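Local coordinates for ubiquitin-conjugating ligase MGC351130 (Homo sapiens, PDB 1YRV), which catalyses the covalent attachment of ubiquitin to other proteins, as the conjugating-enzyme (UBC) core of a longer human E2, at residues 74-79 against 87-92; 110-115 against 129-134. All coordinates share one frame; numbering follows the deposited sequence.

Interaction 1: 74-79 against 87-92; sequences LTIHFT and PVVKFI
Thr75 and Lys90 bind each other through both backbone groups: Thr75 N gives its hydrogen to Lys90 O at 2.9 Å, and Lys90 N returns one to Thr75 O at 3.0 Å. His77 and Val88 repeat the exchange, with His77 N to Val88 O at 2.8 Å and Val88 N to His77 O at 2.7 Å. Val88 O takes a second hydrogen, from a water 2.8 Å away. That water also bonds Thr75 OG1; Thr75 lies on the face of His77, Val88 and Lys90, and its torsion (chi1 62°) sets the hydroxyl between the backbone N and the carbonyl carbon, where the water meets it. The two strands form an antiparallel beta hairpin in the UBC-fold sheet, with 88-91 on its outer edge. The backbones of Ile76 and Leu74, in the non-hydrogen-bonded pairs, bond instead to Trp55 and Val57 of strand 54-60; His77 ND1 bonds Glu54. The other face is apolar and lies against helix 124-135. Leu74 CD2 sits over the centre of the Phe91 ring, 3.3 Å from its centroid, in a CH-pi contact. Pro87 CB rests on one face of Phe78, offset toward the rim, while Ile76 CG2 presses tightly on that same CB at 3.4 Å.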
ATOM      1  N   LEU A  74       0.680   5.162  -4.315  1.00 49.81           N
ATOM      2  CA  LEU A  74       1.570   5.068  -3.173  1.00 48.24           C
ATOM      3  C   LEU A  74       3.034   4.929  -3.558  1.00 48.42           C
ATOM      4  O   LEU A  74       3.380   4.767  -4.726  1.00 47.82           O
ATOM      5  CB  LEU A  74       1.181   3.814  -2.389  1.00 48.47           C
ATOM      6  CG  LEU A  74      -0.298   3.576  -2.144  1.00 49.71           C
ATOM      7  CD1 LEU A  74      -0.620   2.088  -2.172  1.00 49.24           C
ATOM      8  CD2 LEU A  74      -0.677   4.198  -0.833  1.00 49.21           C
ATOM      9  N   THR A  75       3.892   5.024  -2.548  1.00 48.95           N
ATOM     10  CA  THR A  75       5.303   4.751  -2.734  1.00 48.14           C
ATOM     11  C   THR A  75       5.578   3.714  -1.646  1.00 48.83           C
ATOM     12  O   THR A  75       5.014   3.776  -0.534  1.00 49.99           O
ATOM     13  CB  THR A  75       6.259   5.966  -2.511  1.00 48.78           C
ATOM     14  OG1 THR A  75       6.158   6.409  -1.160  1.00 47.72           O
ATOM     15  CG2 THR A  75       5.962   7.083  -3.454  1.00 48.81           C
ATOM     16  N   ILE A  76       6.439   2.753  -1.963  1.00 46.92           N
ATOM     17  CA  ILE A  76       6.794   1.712  -0.994  1.00 44.16           C
ATOM     18  C   ILE A  76       8.318   1.706  -0.840  1.00 43.05           C
ATOM     19  O   ILE A  76       9.051   1.482  -1.809  1.00 46.14           O
ATOM     20  CB  ILE A  76       6.304   0.316  -1.471  1.00 42.43           C
ATOM     21  CG1 ILE A  76       4.777   0.358  -1.659  1.00 41.12           C
ATOM     22  CG2 ILE A  76       6.724  -0.768  -0.481  1.00 37.62           C
ATOM     23  CD1 ILE A  76       4.175  -0.968  -1.981  1.00 38.46           C
ATOM     24  N   HIS A  77       8.780   1.990   0.367  0.50 40.09           N
ATOM     25  CA  HIS A  77      10.190   2.005   0.650  0.50 36.81           C
ATOM     26  C   HIS A  77      10.601   0.800   1.471  0.50 35.24           C
ATOM     27  O   HIS A  77      10.217   0.653   2.624  0.50 32.65           O
ATOM     28  CB  HIS A  77      10.557   3.269   1.405  0.50 35.83           C
ATOM     29  CG  HIS A  77      11.850   3.161   2.148  0.50 38.81           C
ATOM     30  ND1 HIS A  77      13.070   3.084   1.512  0.50 39.13           N
ATOM     31  CD2 HIS A  77      12.109   3.067   3.474  0.50 39.29           C
ATOM     32  CE1 HIS A  77      14.026   2.948   2.413  0.50 39.29           C
ATOM     33  NE2 HIS A  77      13.470   2.934   3.611  0.50 39.38           N
ATOM     34  N   PHE A  78      11.338  -0.091   0.828  1.00 37.48           N
ATOM     35  CA  PHE A  78      11.898  -1.261   1.490  1.00 39.09           C
ATOM     36  C   PHE A  78      13.263  -0.867   2.071  1.00 41.04           C
ATOM     37  O   PHE A  78      13.856   0.151   1.677  1.00 43.46           O
ATOM     38  CB  PHE A  78      12.132  -2.380   0.498  1.00 37.42           C
ATOM     39  CG  PHE A  78      10.879  -2.982  -0.012  1.00 39.11           C
ATOM     40  CD1 PHE A  78      10.303  -2.520  -1.184  1.00 39.43           C
ATOM     41  CD2 PHE A  78      10.266  -4.034   0.681  1.00 38.67           C
ATOM     42  CE1 PHE A  78       9.132  -3.095  -1.664  1.00 40.21           C
ATOM     43  CE2 PHE A  78       9.084  -4.622   0.216  1.00 39.59           C
ATOM     44  CZ  PHE A  78       8.508  -4.167  -0.959  1.00 39.60           C
ATOM     45  N   THR A  79      13.748  -1.677   2.999  1.00 40.35           N
ATOM     46  CA  THR A  79      15.045  -1.481   3.619  1.00 39.21           C
ATOM     47  C   THR A  79      15.896  -2.761   3.409  1.00 39.91           C
ATOM     48  O   THR A  79      15.371  -3.839   3.090  1.00 38.14           O
ATOM     49  CB  THR A  79      14.907  -1.303   5.121  1.00 38.80           C
ATOM     50  OG1 THR A  79      14.471  -2.548   5.694  1.00 40.03           O
ATOM     51  CG2 THR A  79      13.916  -0.200   5.453  1.00 38.93           C
ATOM     52  N   PRO A  87       8.032  -3.056   4.477  1.00 38.91           N
ATOM     53  CA  PRO A  87       8.457  -1.828   3.809  1.00 36.69           C
ATOM     54  C   PRO A  87       7.686  -0.676   4.453  1.00 38.47           C
ATOM     55  O   PRO A  87       6.843  -0.901   5.325  1.00 38.04           O
ATOM     56  CB  PRO A  87       8.048  -2.061   2.337  1.00 39.23           C
ATOM     57  CG  PRO A  87       6.839  -2.960   2.452  1.00 36.86           C
ATOM     58  CD  PRO A  87       7.186  -3.901   3.613  1.00 35.49           C
ATOM     59  N   VAL A  88       8.005   0.555   4.086  1.00 40.05           N
ATOM     60  CA  VAL A  88       7.237   1.677   4.605  1.00 41.36           C
ATOM     61  C   VAL A  88       6.370   2.142   3.427  1.00 43.47           C
ATOM     62  O   VAL A  88       6.887   2.474   2.353  1.00 42.80           O
ATOM     63  CB  VAL A  88       8.103   2.867   5.017  1.00 44.15           C
ATOM     64  CG1 VAL A  88       7.193   4.054   5.347  1.00 44.06           C
ATOM     65  CG2 VAL A  88       8.979   2.521   6.235  1.00 41.86           C
ATOM     66  N   VAL A  89       5.062   2.163   3.626  1.00 43.97           N
ATOM     67  CA  VAL A  89       4.154   2.581   2.570  1.00 46.93           C
ATOM     68  C   VAL A  89       3.580   3.960   2.917  1.00 48.71           C
ATOM     69  O   VAL A  89       3.168   4.226   4.062  1.00 50.47           O
ATOM     70  CB  VAL A  89       2.975   1.552   2.392  1.00 46.82           C
ATOM     71  CG1 VAL A  89       1.929   2.100   1.432  1.00 43.43           C
ATOM     72  CG2 VAL A  89       3.508   0.216   1.883  1.00 44.91           C
ATOM     73  N   LYS A  90       3.574   4.829   1.920  1.00 47.96           N
ATOM     74  CA  LYS A  90       3.034   6.151   2.088  1.00 47.98           C
ATOM     75  C   LYS A  90       2.231   6.570   0.887  1.00 48.91           C
ATOM     76  O   LYS A  90       2.549   6.209  -0.253  1.00 46.80           O
ATOM     77  CB  LYS A  90       4.142   7.160   2.313  1.00 52.53           C
ATOM     78  CG  LYS A  90       4.741   7.082   3.689  1.00 57.54           C
ATOM     79  CD  LYS A  90       5.962   7.981   3.802  1.00 61.48           C
ATOM     80  CE  LYS A  90       6.573   7.880   5.204  1.00 65.22           C
ATOM     81  NZ  LYS A  90       5.532   8.191   6.274  1.00 67.40           N
ATOM     82  N   PHE A  91       1.174   7.332   1.164  1.00 49.88           N
ATOM     83  CA  PHE A  91       0.313   7.868   0.128  1.00 50.31           C
ATOM     84  C   PHE A  91       0.994   9.108  -0.416  1.00 52.38           C
ATOM     85  O   PHE A  91       1.330  10.001   0.340  1.00 52.30           O
ATOM     86  CB  PHE A  91      -1.036   8.238   0.726  1.00 48.31           C
ATOM     87  CG  PHE A  91      -2.087   7.245   0.441  1.00 46.69           C
ATOM     88  CD1 PHE A  91      -2.794   7.312  -0.735  1.00 46.50           C
ATOM     89  CD2 PHE A  91      -2.341   6.208   1.330  1.00 47.55           C
ATOM     90  CE1 PHE A  91      -3.729   6.354  -1.041  1.00 45.66           C
ATOM     91  CE2 PHE A  91      -3.280   5.236   1.035  1.00 46.93           C
ATOM     92  CZ  PHE A  91      -3.981   5.312  -0.149  1.00 47.38           C
ATOM     93  N   ILE A  92       1.204   9.157  -1.724  1.00 55.35           N
ATOM     94  CA  ILE A  92       1.854  10.305  -2.330  1.00 58.69           C
ATOM     95  C   ILE A  92       1.098  11.578  -1.953  1.00 60.82           C
ATOM     96  O   ILE A  92       1.707  12.573  -1.539  1.00 61.70           O
ATOM     97  CB  ILE A  92       1.937  10.134  -3.866  1.00 58.56           C
ATOM     98  CG1 ILE A  92       3.064   9.154  -4.196  1.00 56.42           C
ATOM     99  CG2 ILE A  92       2.164  11.477  -4.542  1.00 59.68           C
ATOM    100  CD1 ILE A  92       2.867   8.363  -5.463  1.00 54.29           C
TER
HETATM  101  O   HOH W   1       7.133   5.109   1.357  1.00 43.51           O

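Interaction 2: 110-115 against 129-134; sequences DFLDNP and LALQVM
Phe111 and Leu112, on the short helix 110-113, face Ala130 and Leu131 of helix 124-135 across a wide backbone gap, the CA atoms of Phe111 and Ala130 being 9.7 Å apart. In the UBC fold of E2 enzymes, a short helix like 110-113 follows the active-site cysteine, predicted here to be Cys108, and this contact sets it against the central helix 124-135. Only side chains span the gap, and all of them are apolar. Phe111 does most of the reaching. Its first torsion places CG between the backbone N and the carbonyl carbon (chi1 76°), and from there the ring extends to the helix with CE2 and CZ leading. Ala130 CB, too short to reach out itself, meets Phe111 CE2 obliquely at 3.8 Å. Leu131 crosses the phenyl side chain at about a right angle, its CD1 lying 4.1 Å from Phe111 CZ. One turn on from Ala130, Met134 runs extended beyond CG and brings its thioether to the ring edge, a Met-aromatic contact with SD 5.1 Å from the Phe111 centroid and 79° off the ring normal. Tyr122 stacks on the same phenyl ring, and Ile109 touches Met134. With an alanine in place of Phe111, Ala130 CB and the Met134 thioether would probably lose their partner on helix 110-113, opening a gap between the two helices. Leu112 adds a looser touch, CD1 to Leu131 CD1 at 4.5 Å, while Leu131 also packs on Ile59 of strand 54-60. At the ring edge, the Met134 methyl CE lies near the phenyl plane, 3.8 Å from Phe111 CE2.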
ATOM      1  N   ASP A 110      -2.060  -3.313  10.009  1.00 49.18           N
ATOM      2  CA  ASP A 110      -1.401  -4.139  11.014  1.00 52.91           C
ATOM      3  C   ASP A 110      -0.045  -4.753  10.681  1.00 51.76           C
ATOM      4  O   ASP A 110       0.931  -4.522  11.400  1.00 52.02           O
ATOM      5  CB  ASP A 110      -2.335  -5.249  11.465  1.00 55.94           C
ATOM      6  CG  ASP A 110      -3.374  -4.741  12.391  1.00 63.39           C
ATOM      7  OD1 ASP A 110      -3.690  -5.452  13.390  1.00 67.09           O
ATOM      8  OD2 ASP A 110      -3.875  -3.613  12.112  1.00 66.40           O
ATOM      9  N   PHE A 111      -0.000  -5.548   9.615  1.00 49.90           N
ATOM     10  CA  PHE A 111       1.226  -6.210   9.219  1.00 48.33           C
ATOM     11  C   PHE A 111       2.322  -5.248   8.838  1.00 47.69           C
ATOM     12  O   PHE A 111       3.453  -5.653   8.569  1.00 47.10           O
ATOM     13  CB  PHE A 111       0.970  -7.199   8.084  1.00 50.48           C
ATOM     14  CG  PHE A 111       0.766  -6.566   6.745  1.00 48.14           C
ATOM     15  CD1 PHE A 111       1.849  -6.197   5.949  1.00 47.94           C
ATOM     16  CD2 PHE A 111      -0.516  -6.392   6.247  1.00 48.98           C
ATOM     17  CE1 PHE A 111       1.654  -5.656   4.645  1.00 47.28           C
ATOM     18  CE2 PHE A 111      -0.737  -5.855   4.955  1.00 46.01           C
ATOM     19  CZ  PHE A 111       0.353  -5.490   4.157  1.00 46.65           C
ATOM     20  N   LEU A 112       1.995  -3.964   8.864  1.00 46.94           N
ATOM     21  CA  LEU A 112       2.965  -2.956   8.527  1.00 47.03           C
ATOM     22  C   LEU A 112       3.423  -2.218   9.756  1.00 48.27           C
ATOM     23  O   LEU A 112       4.577  -1.796   9.838  1.00 49.25           O
ATOM     24  CB  LEU A 112       2.382  -1.968   7.528  1.00 44.82           C
ATOM     25  CG  LEU A 112       2.225  -2.418   6.078  1.00 44.39           C
ATOM     26  CD1 LEU A 112       1.832  -1.183   5.313  1.00 45.41           C
ATOM     27  CD2 LEU A 112       3.536  -2.991   5.484  1.00 46.05           C
ATOM     28  N   ASP A 113       2.527  -2.101  10.728  1.00 50.23           N
ATOM     29  CA  ASP A 113       2.812  -1.357  11.956  1.00 50.36           C
ATOM     30  C   ASP A 113       2.984  -2.222  13.171  1.00 50.89           C
ATOM     31  O   ASP A 113       3.596  -1.810  14.145  1.00 50.89           O
ATOM     32  CB  ASP A 113       1.682  -0.373  12.250  1.00 51.23           C
ATOM     33  CG  ASP A 113       1.279   0.422  11.038  1.00 51.83           C
ATOM     34  OD1 ASP A 113       2.153   0.724  10.219  1.00 50.33           O
ATOM     35  OD2 ASP A 113       0.088   0.750  10.907  1.00 54.98           O
ATOM     36  N   ASN A 114       2.425  -3.416  13.130  1.00 51.59           N
ATOM     37  CA  ASN A 114       2.559  -4.288  14.273  1.00 52.99           C
ATOM     38  C   ASN A 114       3.620  -5.340  13.956  1.00 52.28           C
ATOM     39  O   ASN A 114       3.421  -6.172  13.083  1.00 51.46           O
ATOM     40  CB  ASN A 114       1.219  -4.947  14.572  1.00 54.70           C
ATOM     41  CG  ASN A 114       1.229  -5.695  15.881  1.00 56.94           C
ATOM     42  OD1 ASN A 114       2.290  -6.070  16.402  1.00 58.99           O
ATOM     43  ND2 ASN A 114       0.045  -5.950  16.410  1.00 57.89           N
ATOM     44  N   PRO A 115       4.773  -5.300  14.657  1.00 53.27           N
ATOM     45  CA  PRO A 115       5.876  -6.244  14.448  1.00 52.97           C
ATOM     46  C   PRO A 115       5.420  -7.696  14.514  1.00 53.71           C
ATOM     47  O   PRO A 115       5.878  -8.521  13.733  1.00 55.00           O
ATOM     48  CB  PRO A 115       6.854  -5.881  15.561  1.00 52.12           C
ATOM     49  CG  PRO A 115       6.658  -4.408  15.711  1.00 52.36           C
ATOM     50  CD  PRO A 115       5.130  -4.312  15.689  1.00 53.61           C
ATOM     51  N   LEU A 129      -1.692  -7.040  -3.033  1.00 44.12           N
ATOM     52  CA  LEU A 129      -3.062  -7.533  -2.965  1.00 42.17           C
ATOM     53  C   LEU A 129      -3.629  -7.209  -1.600  1.00 42.94           C
ATOM     54  O   LEU A 129      -4.760  -6.736  -1.501  1.00 45.04           O
ATOM     55  CB  LEU A 129      -3.139  -9.052  -3.203  1.00 42.05           C
ATOM     56  CG  LEU A 129      -2.511  -9.605  -4.508  1.00 43.40           C
ATOM     57  CD1 LEU A 129      -2.534 -11.112  -4.487  1.00 43.09           C
ATOM     58  CD2 LEU A 129      -3.252  -9.065  -5.758  1.00 43.56           C
ATOM     59  N   ALA A 130      -2.868  -7.436  -0.530  1.00 41.16           N
ATOM     60  CA  ALA A 130      -3.423  -7.130   0.789  1.00 41.64           C
ATOM     61  C   ALA A 130      -3.810  -5.657   0.882  1.00 42.15           C
ATOM     62  O   ALA A 130      -4.908  -5.327   1.367  1.00 43.99           O
ATOM     63  CB  ALA A 130      -2.435  -7.497   1.927  1.00 39.07           C
ATOM     64  N   LEU A 131      -2.924  -4.773   0.425  1.00 43.73           N
ATOM     65  CA  LEU A 131      -3.191  -3.320   0.439  1.00 43.89           C
ATOM     66  C   LEU A 131      -4.506  -3.002  -0.262  1.00 44.42           C
ATOM     67  O   LEU A 131      -5.341  -2.264   0.252  1.00 46.60           O
ATOM     68  CB  LEU A 131      -2.057  -2.565  -0.270  1.00 43.62           C
ATOM     69  CG  LEU A 131      -1.048  -1.727   0.544  1.00 45.39           C
ATOM     70  CD1 LEU A 131      -0.793  -2.334   1.869  1.00 43.80           C
ATOM     71  CD2 LEU A 131       0.234  -1.600  -0.259  1.00 42.85           C
ATOM     72  N   GLN A 132      -4.671  -3.549  -1.453  1.00 44.20           N
ATOM     73  CA  GLN A 132      -5.889  -3.332  -2.208  1.00 46.65           C
ATOM     74  C   GLN A 132      -7.128  -3.643  -1.389  1.00 46.52           C
ATOM     75  O   GLN A 132      -7.996  -2.806  -1.262  1.00 49.47           O
ATOM     76  CB  GLN A 132      -5.876  -4.189  -3.467  1.00 43.99           C
ATOM     77  CG  GLN A 132      -7.093  -3.996  -4.308  1.00 48.70           C
ATOM     78  CD  GLN A 132      -7.010  -4.747  -5.633  1.00 47.44           C
ATOM     79  OE1 GLN A 132      -7.150  -5.969  -5.684  1.00 48.83           O
ATOM     80  NE2 GLN A 132      -6.749  -4.015  -6.708  1.00 51.04           N
ATOM     81  N   VAL A 133      -7.197  -4.832  -0.807  1.00 46.48           N
ATOM     82  CA  VAL A 133      -8.367  -5.186  -0.030  1.00 46.53           C
ATOM     83  C   VAL A 133      -8.573  -4.351   1.213  1.00 47.99           C
ATOM     84  O   VAL A 133      -9.683  -3.876   1.472  1.00 49.93           O
ATOM     85  CB  VAL A 133      -8.327  -6.636   0.399  1.00 47.59           C
ATOM     86  CG1 VAL A 133      -9.575  -6.964   1.210  1.00 47.36           C
ATOM     87  CG2 VAL A 133      -8.225  -7.528  -0.842  1.00 47.60           C
ATOM     88  N   MET A 134      -7.509  -4.174   1.983  1.00 46.26           N
ATOM     89  CA  MET A 134      -7.574  -3.418   3.210  1.00 46.21           C
ATOM     90  C   MET A 134      -7.913  -1.963   2.963  1.00 47.25           C
ATOM     91  O   MET A 134      -8.803  -1.430   3.592  1.00 46.53           O
ATOM     92  CB  MET A 134      -6.240  -3.530   3.969  1.00 46.08           C
ATOM     93  CG  MET A 134      -5.765  -4.973   4.257  1.00 48.34           C
ATOM     94  SD  MET A 134      -4.485  -5.176   5.624  1.00 57.24           S
ATOM     95  CE  MET A 134      -4.289  -7.088   5.610  1.00 51.20           C
TER

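From the N terminus, strand 71-77 leads through the ten residues 78-87 into strand 88-91, and interaction 1 closes that loop as a hairpin. The chain then passes Cys108, the predicted thioester site, enters helix 110-113 and winds round to helix 124-135; interaction 2 closes the thirteen residues between 110-115 and 129-134, the last five of them already helix. The two closures follow in series, neither nesting nor crossing, yet they meet in space with centres 12 Å apart. Leu112 packs on the edge strand, CD1 against Val89 CG2 at 4.1 Å, and Leu131 CD2 reaches Leu74 CD1. Hairpin, helix 124-135 and the short helix beyond the cysteine thus share one apolar interior.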